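Local coordinates for WbbM protein (Klebsiella pneumoniae, PDB 6U4B) that acts as a bifunctional O-antigen polymerase, a trimeric glycosyltransferase that binds magnesium, at residues 194-199 with 266-271; 214-219 with 260-265; 149-154 with 220-225. All blocks are in the same frame, centred on the assembly; numbering follows the deposited sequence.

How the contacts relate
All three contacts lie within the DUF4422 region, away from the magnesium site. Contacts 2 and 3 are buried where helices meet one mixed sheet, through its neighbouring strands 216-219 and 152-159; contact 1 is at the surface, between helical elements. Helix 253-272 serves contacts 1 and 2, and Tyr197 of contact 1 packs on Ile264 and Tyr265 of contact 2. Helix 220-240, which follows strand 216-219 directly, enters contact 3, and its Ile222 also meets Leu269. Chemistry follows place: a lysine lies over a tyrosine ring in contact 1, phenylalanines and a methionine meet in contact 2, and aliphatic groups in contact 3.

Contact 1: residues 194-199 with 266-271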
loop_
_atom_site.group_PDB
_atom_site.type_symbol
_atom_site.label_atom_id
_atom_site.label_comp_id
_atom_site.label_asym_id
_atom_site.label_seq_id
_atom_site.Cartn_x
_atom_site.Cartn_y
_atom_site.Cartn_z
ATOM N N TYR A 194 -27.986 37.415 37.323
ATOM C CA TYR A 194 -27.447 38.255 38.391
ATOM C C TYR A 194 -28.308 39.505 38.524
ATOM O O TYR A 194 -27.940 40.584 38.037
ATOM C CB TYR A 194 -25.985 38.608 38.121
ATOM C CG TYR A 194 -25.102 37.403 37.892
ATOM C CD1 TYR A 194 -24.614 36.665 38.961
ATOM C CD2 TYR A 194 -24.755 37.005 36.606
ATOM C CE1 TYR A 194 -23.805 35.563 38.759
ATOM C CE2 TYR A 194 -23.945 35.903 36.394
ATOM C CZ TYR A 194 -23.473 35.187 37.473
ATOM O OH TYR A 194 -22.668 34.090 37.269
ATOM N N PRO A 195 -29.467 39.394 39.179
ATOM C CA PRO A 195 -30.342 40.571 39.324
ATOM C C PRO A 195 -29.681 41.745 40.026
ATOM O O PRO A 195 -30.065 42.897 39.779
ATOM C CB PRO A 195 -31.524 40.025 40.138
ATOM C CG PRO A 195 -31.523 38.557 39.873
ATOM C CD PRO A 195 -30.080 38.171 39.725
ATOM N N GLU A 196 -28.691 41.497 40.885
ATOM C CA GLU A 196 -28.034 42.569 41.624
ATOM C C GLU A 196 -27.179 43.473 40.739
ATOM O O GLU A 196 -26.602 44.438 41.255
ATOM C CB GLU A 196 -27.173 41.982 42.747
ATOM C CG GLU A 196 -25.971 41.166 42.279
ATOM C CD GLU A 196 -26.302 39.707 42.014
ATOM O OE1 GLU A 196 -27.437 39.417 41.581
ATOM O OE2 GLU A 196 -25.424 38.847 42.246
ATOM N N TYR A 197 -27.087 43.200 39.440
ATOM C CA TYR A 197 -26.268 43.982 38.525
ATOM C C TYR A 197 -27.066 44.987 37.707
ATOM O O TYR A 197 -26.472 45.707 36.898
ATOM C CB TYR A 197 -25.507 43.054 37.568
ATOM C CG TYR A 197 -24.250 42.454 38.146
ATOM C CD1 TYR A 197 -24.313 41.436 39.089
ATOM C CD2 TYR A 197 -22.996 42.898 37.740
ATOM C CE1 TYR A 197 -23.164 40.878 39.616
ATOM C CE2 TYR A 197 -21.841 42.344 38.260
ATOM C CZ TYR A 197 -21.931 41.336 39.200
ATOM O OH TYR A 197 -20.787 40.784 39.724
ATOM N N SER A 198 -28.387 45.057 37.894
ATOM C CA SER A 198 -29.219 45.878 37.020
ATOM C C SER A 198 -28.797 47.344 37.051
ATOM O O SER A 198 -28.764 48.007 36.008
ATOM C CB SER A 198 -30.690 45.737 37.409
ATOM O OG SER A 198 -30.926 46.249 38.708
ATOM N N THR A 199 -28.465 47.866 38.236
ATOM C CA THR A 199 -28.045 49.262 38.334
ATOM C C THR A 199 -26.668 49.471 37.714
ATOM O O THR A 199 -26.410 50.511 37.094
ATOM C CB THR A 199 -28.054 49.717 39.795
ATOM O OG1 THR A 199 -29.376 49.576 40.331
ATOM C CG2 THR A 199 -27.627 51.180 39.910
ATOM N N ILE A 266 -16.852 45.734 36.868
ATOM C CA ILE A 266 -16.059 46.648 37.685
ATOM C C ILE A 266 -16.952 47.676 38.366
ATOM O O ILE A 266 -16.784 47.971 39.555
ATOM C CB ILE A 266 -14.972 47.324 36.829
ATOM C CG1 ILE A 266 -13.896 46.314 36.429
ATOM C CG2 ILE A 266 -14.349 48.500 37.575
ATOM C CD1 ILE A 266 -12.801 46.899 35.570
ATOM N N ILE A 267 -17.918 48.231 37.629
ATOM C CA ILE A 267 -18.803 49.245 38.195
ATOM C C ILE A 267 -19.588 48.672 39.368
ATOM O O ILE A 267 -19.813 49.354 40.376
ATOM C CB ILE A 267 -19.730 49.806 37.099
ATOM C CG1 ILE A 267 -18.925 50.649 36.107
ATOM C CG2 ILE A 267 -20.867 50.621 37.707
ATOM C CD1 ILE A 267 -19.727 51.128 34.923
ATOM N N LYS A 268 -19.996 47.407 39.267
ATOM C CA LYS A 268 -20.695 46.757 40.371
ATOM C C LYS A 268 -19.803 46.646 41.603
ATOM O O LYS A 268 -20.268 46.836 42.733
ATOM C CB LYS A 268 -21.183 45.377 39.927
ATOM C CG LYS A 268 -21.604 44.447 41.051
ATOM C CD LYS A 268 -22.870 44.922 41.735
ATOM C CE LYS A 268 -23.474 43.810 42.574
ATOM N NZ LYS A 268 -22.445 43.125 43.404
ATOM N N LEU A 269 -18.520 46.341 41.405
ATOM C CA LEU A 269 -17.602 46.240 42.537
ATOM C C LEU A 269 -17.387 47.595 43.199
ATOM O O LEU A 269 -17.273 47.680 44.428
ATOM C CB LEU A 269 -16.270 45.648 42.080
ATOM C CG LEU A 269 -16.022 44.166 42.369
ATOM C CD1 LEU A 269 -17.221 43.321 41.965
ATOM C CD2 LEU A 269 -14.765 43.694 41.653
ATOM N N GLN A 270 -17.334 48.666 42.402
ATOM C CA GLN A 270 -17.175 50.002 42.967
ATOM C C GLN A 270 -18.433 50.462 43.693
ATOM O O GLN A 270 -18.344 51.201 44.679
ATOM C CB GLN A 270 -16.801 50.991 41.864
ATOM C CG GLN A 270 -15.480 50.667 41.184
ATOM C CD GLN A 270 -15.288 51.412 39.878
ATOM O OE1 GLN A 270 -16.190 51.468 39.041
ATOM N NE2 GLN A 270 -14.106 51.992 39.697
ATOM N N GLN A 271 -19.609 50.034 43.228
ATOM C CA GLN A 271 -20.849 50.430 43.887
ATOM C C GLN A 271 -21.060 49.680 45.195
ATOM O O GLN A 271 -21.684 50.215 46.119
ATOM C CB GLN A 271 -22.037 50.208 42.950
ATOM C CG GLN A 271 -22.088 51.171 41.778
ATOM C CD GLN A 271 -23.141 50.792 40.754
ATOM O OE1 GLN A 271 -23.645 49.666 40.747
ATOM N NE2 GLN A 271 -23.477 51.734 39.879
#
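The 3-10 turn that carries Glu196 and Tyr197, linking helix 180-193 to helix 198-206, packs at the surface against Lys268 near the C-terminal end of helix 253-272, within the DUF4422 region. The backbones come closest at Tyr197 and Lys268, whose CA atoms are 6.5 Å apart. The turn is closed by a backbone hydrogen bond from Tyr197 N to Tyr194 O, 3.1 Å. Lys268 supplies most of the touching atoms. Its CG lies over one face of the Tyr197 ring as a CH-pi contact, 3.8 Å from the centroid and displaced toward the rim, closest to CE2. The chain crosses the ring side chain at about a right angle, with CB also near CE2. Lys268 leaves its helix with CG anti to the backbone N (chi1 165°), then bends at chi2 and again at chi4, and beyond CG it stands farther off the ring. The ammonium group still makes a long, off-centre cation-pi contact, NZ lying 4.9 Å from the Tyr197 centroid and 29° off the ring normal. Its stronger polar partner is Asp272, one turn further along the same helix, through a salt bridge to OD2. Glu196 meets Lys268 CE with its backbone O and with its aliphatic CG, the latter at 3.6 Å, while the carboxylate stays apart from the ammonium group, with Glu196 OE2 5.3 Å from Lys268 NZ. Tyr197 is buried and also stacks with Trp229, which ties the turn to helix 220-240. One helical turn beyond Lys268, Gln271 reaches helix 198-206 with a chain extended beyond CG; its NE2 forms a weak hydrogen bond to Thr203 OG1 and lies 4.2 Å from Thr199 CG2.

Contact 2: residues 214-219 with 260-265; sequences NMFVMR and RLFNIY
Strand 216-219 and the 260-265 portion of helix 253-272 run in broadly the same direction, the strand belonging to a mixed sheet and the helix packed against that sheet. In the extended strand, alternate residues Phe216 and Met218 both direct their CB atoms toward the helix. From the helix Phe262 alone touches them, its ring lying between the two segments. Each strand side chain has its CG between the backbone N and the carbonyl carbon (chi1 58° in Phe216), whereas Phe262, with CG anti to the backbone N (chi1 -173°), carries its CE1-CZ end to the strand. The two phenylalanine rings are nearly parallel, with planes at 26°, but slid apart: their centroids are 5.0 Å from each other and the overlap is slight. Contact is made at the far end of the Phe262 ring, whose CZ is 3.6 Å from Phe216 CD1 and 3.9 Å from Phe216 CB, while CE1 sits over a face of the Phe216 ring. Met218 comes from the direction opposite to Phe262 and presents its methyl group. Met218 CE lies in the plane of the Phe262 ring, at its edge, 3.7 Å from Phe262 CE1. The bend at chi3 also puts CE above the Phe216 ring, toward the rim, on the same face that Phe262 approaches. One methyl thus meets the edge of one ring and the outer part of the other's face, in a wholly apolar, buried cluster. On the strand side, Phe100 of strand 97-102 meets Phe216, and backbone bonds join 216-219 to both 97-102 and 152-159. Tyr226 of helix 220-240 adds its ring to Phe262, while helices 180-193 and 198-206 pack on Arg260 and Ile264.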
loop_
_atom_site.group_PDB
_atom_site.type_symbol
_atom_site.label_atom_id
_atom_site.label_comp_id
_atom_site.label_asym_id
_atom_site.label_seq_id
_atom_site.Cartn_x
_atom_site.Cartn_y
_atom_site.Cartn_z
ATOM N N ASN A 214 -9.194 44.403 26.896
ATOM C CA ASN A 214 -9.084 43.142 27.618
ATOM C C ASN A 214 -7.729 43.039 28.307
ATOM O O ASN A 214 -7.284 41.941 28.654
ATOM C CB ASN A 214 -9.309 41.957 26.676
ATOM C CG ASN A 214 -8.576 42.119 25.361
ATOM O OD1 ASN A 214 -8.326 43.236 24.910
ATOM N ND2 ASN A 214 -8.231 41.005 24.734
ATOM N N MET A 215 -7.069 44.176 28.499
ATOM C CA MET A 215 -5.735 44.243 29.075
ATOM C C MET A 215 -5.857 44.751 30.508
ATOM O O MET A 215 -6.303 45.881 30.732
ATOM C CB MET A 215 -4.848 45.160 28.235
ATOM C CG MET A 215 -3.366 45.091 28.538
ATOM S SD MET A 215 -2.392 45.770 27.179
ATOM C CE MET A 215 -3.047 47.435 27.083
ATOM N N PHE A 216 -5.478 43.916 31.471
ATOM C CA PHE A 216 -5.623 44.284 32.872
ATOM C C PHE A 216 -4.684 43.438 33.719
ATOM O O PHE A 216 -4.148 42.426 33.265
ATOM C CB PHE A 216 -7.071 44.114 33.356
ATOM C CG PHE A 216 -7.614 42.714 33.187
ATOM C CD1 PHE A 216 -8.440 42.400 32.120
ATOM C CD2 PHE A 216 -7.304 41.716 34.099
ATOM C CE1 PHE A 216 -8.944 41.118 31.964
ATOM C CE2 PHE A 216 -7.802 40.434 33.949
ATOM C CZ PHE A 216 -8.624 40.134 32.882
ATOM N N VAL A 217 -4.495 43.882 34.958
ATOM C CA VAL A 217 -3.901 43.084 36.023
ATOM C C VAL A 217 -4.810 43.219 37.235
ATOM O O VAL A 217 -5.122 44.338 37.655
ATOM C CB VAL A 217 -2.470 43.540 36.375
ATOM C CG1 VAL A 217 -1.823 42.555 37.342
ATOM C CG2 VAL A 217 -1.621 43.706 35.121
ATOM N N MET A 218 -5.248 42.092 37.792
ATOM C CA MET A 218 -6.132 42.144 38.946
ATOM C C MET A 218 -5.740 41.077 39.958
ATOM O O MET A 218 -4.990 40.143 39.657
ATOM C CB MET A 218 -7.604 41.989 38.548
ATOM C CG MET A 218 -7.945 40.674 37.893
ATOM S SD MET A 218 -9.709 40.562 37.535
ATOM C CE MET A 218 -9.915 41.914 36.380
ATOM N N ARG A 219 -6.262 41.241 41.172
ATOM C CA ARG A 219 -5.947 40.349 42.274
ATOM C C ARG A 219 -6.489 38.949 42.008
ATOM O O ARG A 219 -7.501 38.766 41.323
ATOM C CB ARG A 219 -6.522 40.901 43.581
ATOM C CG ARG A 219 -6.030 40.186 44.830
ATOM C CD ARG A 219 -5.180 41.098 45.694
ATOM N NE ARG A 219 -5.988 42.081 46.412
ATOM C CZ ARG A 219 -5.498 42.963 47.276
ATOM N NH1 ARG A 219 -6.308 43.818 47.886
ATOM N NH2 ARG A 219 -4.196 42.992 47.532
ATOM N N ARG A 260 -17.643 45.030 27.247
ATOM C CA ARG A 260 -18.691 45.751 27.963
ATOM C C ARG A 260 -18.989 45.096 29.304
ATOM O O ARG A 260 -19.184 45.793 30.305
ATOM C CB ARG A 260 -19.967 45.825 27.119
ATOM C CG ARG A 260 -19.939 46.863 26.006
ATOM C CD ARG A 260 -19.117 46.413 24.807
ATOM N NE ARG A 260 -19.071 47.439 23.772
ATOM C CZ ARG A 260 -18.353 47.342 22.661
ATOM N NH1 ARG A 260 -17.618 46.260 22.437
ATOM N NH2 ARG A 260 -18.368 48.327 21.774
ATOM N N LEU A 261 -19.028 43.761 29.337
ATOM C CA LEU A 261 -19.276 43.059 30.593
ATOM C C LEU A 261 -18.178 43.345 31.608
ATOM O O LEU A 261 -18.442 43.429 32.815
ATOM C CB LEU A 261 -19.398 41.557 30.336
ATOM C CG LEU A 261 -20.575 41.117 29.464
ATOM C CD1 LEU A 261 -20.501 39.623 29.167
ATOM C CD2 LEU A 261 -21.895 41.470 30.133
ATOM N N PHE A 262 -16.938 43.491 31.133
ATOM C CA PHE A 262 -15.825 43.865 31.998
ATOM C C PHE A 262 -16.134 45.151 32.760
ATOM O O PHE A 262 -15.908 45.244 33.973
ATOM C CB PHE A 262 -14.562 44.011 31.148
ATOM C CG PHE A 262 -13.301 44.236 31.939
ATOM C CD1 PHE A 262 -12.930 43.365 32.949
ATOM C CD2 PHE A 262 -12.467 45.303 31.644
ATOM C CE1 PHE A 262 -11.764 43.569 33.666
ATOM C CE2 PHE A 262 -11.301 45.512 32.356
ATOM C CZ PHE A 262 -10.950 44.643 33.368
ATOM N N ASN A 263 -16.673 46.151 32.060
ATOM C CA ASN A 263 -17.029 47.413 32.703
ATOM C C ASN A 263 -18.198 47.242 33.664
ATOM O O ASN A 263 -18.183 47.798 34.769
ATOM C CB ASN A 263 -17.365 48.460 31.643
ATOM C CG ASN A 263 -16.139 48.960 30.909
ATOM O OD1 ASN A 263 -15.537 49.963 31.299
ATOM N ND2 ASN A 263 -15.762 48.268 29.842
ATOM N N ILE A 264 -19.227 46.495 33.255
ATOM C CA ILE A 264 -20.374 46.261 34.129
ATOM C C ILE A 264 -19.927 45.599 35.425
ATOM O O ILE A 264 -20.403 45.945 36.515
ATOM C CB ILE A 264 -21.436 45.420 33.394
ATOM C CG1 ILE A 264 -22.015 46.207 32.213
ATOM C CG2 ILE A 264 -22.534 44.978 34.349
ATOM C CD1 ILE A 264 -22.923 45.391 31.319
ATOM N N TYR A 265 -18.988 44.654 35.330
ATOM C CA TYR A 265 -18.502 43.960 36.518
ATOM C C TYR A 265 -17.726 44.898 37.436
ATOM O O TYR A 265 -17.908 44.865 38.658
ATOM C CB TYR A 265 -17.634 42.770 36.107
ATOM C CG TYR A 265 -17.003 42.038 37.269
ATOM C CD1 TYR A 265 -17.703 41.060 37.963
ATOM C CD2 TYR A 265 -15.705 42.322 37.671
ATOM C CE1 TYR A 265 -17.129 40.390 39.028
ATOM C CE2 TYR A 265 -15.123 41.658 38.733
ATOM C CZ TYR A 265 -15.838 40.694 39.407
ATOM O OH TYR A 265 -15.255 40.032 40.464
#

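Contact 3: residues 149-154 with 220-225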
loop_
_atom_site.group_PDB
_atom_site.type_symbol
_atom_site.label_atom_id
_atom_site.label_comp_id
_atom_site.label_asym_id
_atom_site.label_seq_id
_atom_site.Cartn_x
_atom_site.Cartn_y
_atom_site.Cartn_z
ATOM N N GLY A 149 -0.772 47.865 46.852
ATOM C CA GLY A 149 -2.051 47.746 47.531
ATOM C C GLY A 149 -3.232 47.961 46.609
ATOM O O GLY A 149 -4.290 48.424 47.044
ATOM N N ILE A 150 -3.065 47.618 45.335
ATOM C CA ILE A 150 -4.072 47.868 44.313
ATOM C C ILE A 150 -4.843 46.584 44.048
ATOM O O ILE A 150 -4.294 45.479 44.102
ATOM C CB ILE A 150 -3.420 48.409 43.022
ATOM C CG1 ILE A 150 -2.458 49.551 43.350
ATOM C CG2 ILE A 150 -4.481 48.893 42.040
ATOM C CD1 ILE A 150 -3.121 50.728 44.047
ATOM N N ASP A 151 -6.136 46.732 43.761
ATOM C CA ASP A 151 -6.975 45.590 43.418
ATOM C C ASP A 151 -6.946 45.284 41.924
ATOM O O ASP A 151 -6.779 44.126 41.527
ATOM C CB ASP A 151 -8.417 45.835 43.871
ATOM C CG ASP A 151 -8.547 45.960 45.376
ATOM O OD1 ASP A 151 -8.855 47.071 45.859
ATOM O OD2 ASP A 151 -8.337 44.946 46.082
ATOM N N ILE A 152 -7.105 46.307 41.087
ATOM C CA ILE A 152 -7.174 46.143 39.639
ATOM C C ILE A 152 -6.353 47.242 38.981
ATOM O O ILE A 152 -6.499 48.420 39.326
ATOM C CB ILE A 152 -8.624 46.188 39.116
ATOM C CG1 ILE A 152 -9.452 45.039 39.692
ATOM C CG2 ILE A 152 -8.648 46.144 37.592
ATOM C CD1 ILE A 152 -10.903 45.082 39.283
ATOM N N LEU A 153 -5.505 46.859 38.027
ATOM C CA LEU A 153 -4.781 47.798 37.181
ATOM C C LEU A 153 -5.224 47.591 35.740
ATOM O O LEU A 153 -5.482 46.457 35.323
ATOM C CB LEU A 153 -3.261 47.617 37.301
ATOM C CG LEU A 153 -2.637 47.686 38.700
ATOM C CD1 LEU A 153 -2.665 46.330 39.398
ATOM C CD2 LEU A 153 -1.220 48.219 38.617
ATOM N N LEU A 154 -5.314 48.687 34.983
ATOM C CA LEU A 154 -5.826 48.621 33.617
ATOM C C LEU A 154 -5.579 49.952 32.909
ATOM O O LEU A 154 -5.143 50.914 33.551
ATOM C CB LEU A 154 -7.316 48.239 33.621
ATOM C CG LEU A 154 -8.436 49.142 34.137
ATOM C CD1 LEU A 154 -9.775 48.458 33.892
ATOM C CD2 LEU A 154 -8.275 49.442 35.606
ATOM N N LYS A 220 -5.793 37.957 42.569
ATOM C CA LYS A 220 -6.120 36.552 42.341
ATOM C C LYS A 220 -7.586 36.250 42.640
ATOM O O LYS A 220 -8.265 35.571 41.862
ATOM C CB LYS A 220 -5.203 35.675 43.194
ATOM C CG LYS A 220 -5.586 34.207 43.271
ATOM C CD LYS A 220 -4.694 33.497 44.280
ATOM C CE LYS A 220 -5.215 32.116 44.637
ATOM N NZ LYS A 220 -4.474 31.536 45.793
ATOM N N ASP A 221 -8.094 36.757 43.765
ATOM C CA ASP A 221 -9.476 36.469 44.139
ATOM C C ASP A 221 -10.464 37.217 43.251
ATOM O O ASP A 221 -11.538 36.693 42.932
ATOM C CB ASP A 221 -9.698 36.809 45.609
ATOM C CG ASP A 221 -9.034 35.811 46.536
ATOM O OD1 ASP A 221 -9.091 34.594 46.239
ATOM O OD2 ASP A 221 -8.457 36.236 47.561
ATOM N N ILE A 222 -10.121 38.437 42.836
ATOM C CA ILE A 222 -10.981 39.164 41.911
ATOM C C ILE A 222 -10.975 38.501 40.538
ATOM O O ILE A 222 -11.995 38.497 39.835
ATOM C CB ILE A 222 -10.547 40.641 41.835
ATOM C CG1 ILE A 222 -10.604 41.279 43.227
ATOM C CG2 ILE A 222 -11.425 41.418 40.869
ATOM C CD1 ILE A 222 -10.367 42.777 43.229
ATOM N N PHE A 223 -9.839 37.925 40.137
ATOM C CA PHE A 223 -9.760 37.263 38.838
ATOM C C PHE A 223 -10.648 36.025 38.785
ATOM O O PHE A 223 -11.335 35.793 37.784
ATOM C CB PHE A 223 -8.308 36.900 38.525
ATOM C CG PHE A 223 -8.154 35.965 37.360
ATOM C CD1 PHE A 223 -8.259 36.431 36.060
ATOM C CD2 PHE A 223 -7.896 34.619 37.565
ATOM C CE1 PHE A 223 -8.114 35.573 34.986
ATOM C CE2 PHE A 223 -7.749 33.755 36.496
ATOM C CZ PHE A 223 -7.857 34.233 35.204
ATOM N N VAL A 224 -10.643 35.214 39.846
ATOM C CA VAL A 224 -11.467 34.008 39.861
ATOM C C VAL A 224 -12.947 34.367 39.858
ATOM O O VAL A 224 -13.741 33.775 39.116
ATOM C CB VAL A 224 -11.103 33.124 41.067
ATOM C CG1 VAL A 224 -12.173 32.065 41.295
ATOM C CG2 VAL A 224 -9.758 32.468 40.849
ATOM N N ASP A 225 -13.343 35.339 40.684
ATOM C CA ASP A 225 -14.745 35.738 40.742
ATOM C C ASP A 225 -15.214 36.293 39.403
ATOM O O ASP A 225 -16.296 35.940 38.915
ATOM C CB ASP A 225 -14.952 36.766 41.853
ATOM C CG ASP A 225 -16.404 37.172 42.001
ATOM O OD1 ASP A 225 -17.180 36.397 42.598
ATOM O OD2 ASP A 225 -16.774 38.261 41.510
#
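Ile222, in the first turn of helix 220-240, packs onto Asp151 and Ile152 where strand 152-159 begins, in the mixed sheet of the DUF4422 region, an alpha/beta arrangement of strands and packed helices. Helix 220-240 follows directly on strand 216-219, the antiparallel neighbour of 152-159, with Arg219 at its N-cap position. Asp151 and Ile222 are the nearest backbone pair, with CA atoms 7.7 Å apart. Ile222 points toward the strand and divides its contacts between two branches. CG1 stands anti to the carbonyl carbon (chi1 -58°) and carries CD1 across Asp151 at about a right angle, 3.7 Å from Asp151 CB. The other branch, CG2, meets the end of Ile152, 4.0 Å from its CD1. Ile152 reaches this methyl with an extended CG1-CD1 arm, and its side chain also touches Met218 of the adjacent strand. The Ile222 side chain also touches Tyr265 and Leu269 of helix 253-272. Asp151 is buried yet well supplied with polar partners: OD2 forms a salt bridge with Arg219 NH1, and OD1 accepts a hydrogen bond from Lys276 N. These two bonds probably fix the carboxylate in position, although Glu274 OE1 brings a like charge close to OD1. The carboxylate also approaches the delta methyl, with Asp151 OD2 4.1 Å from Ile222 CD1.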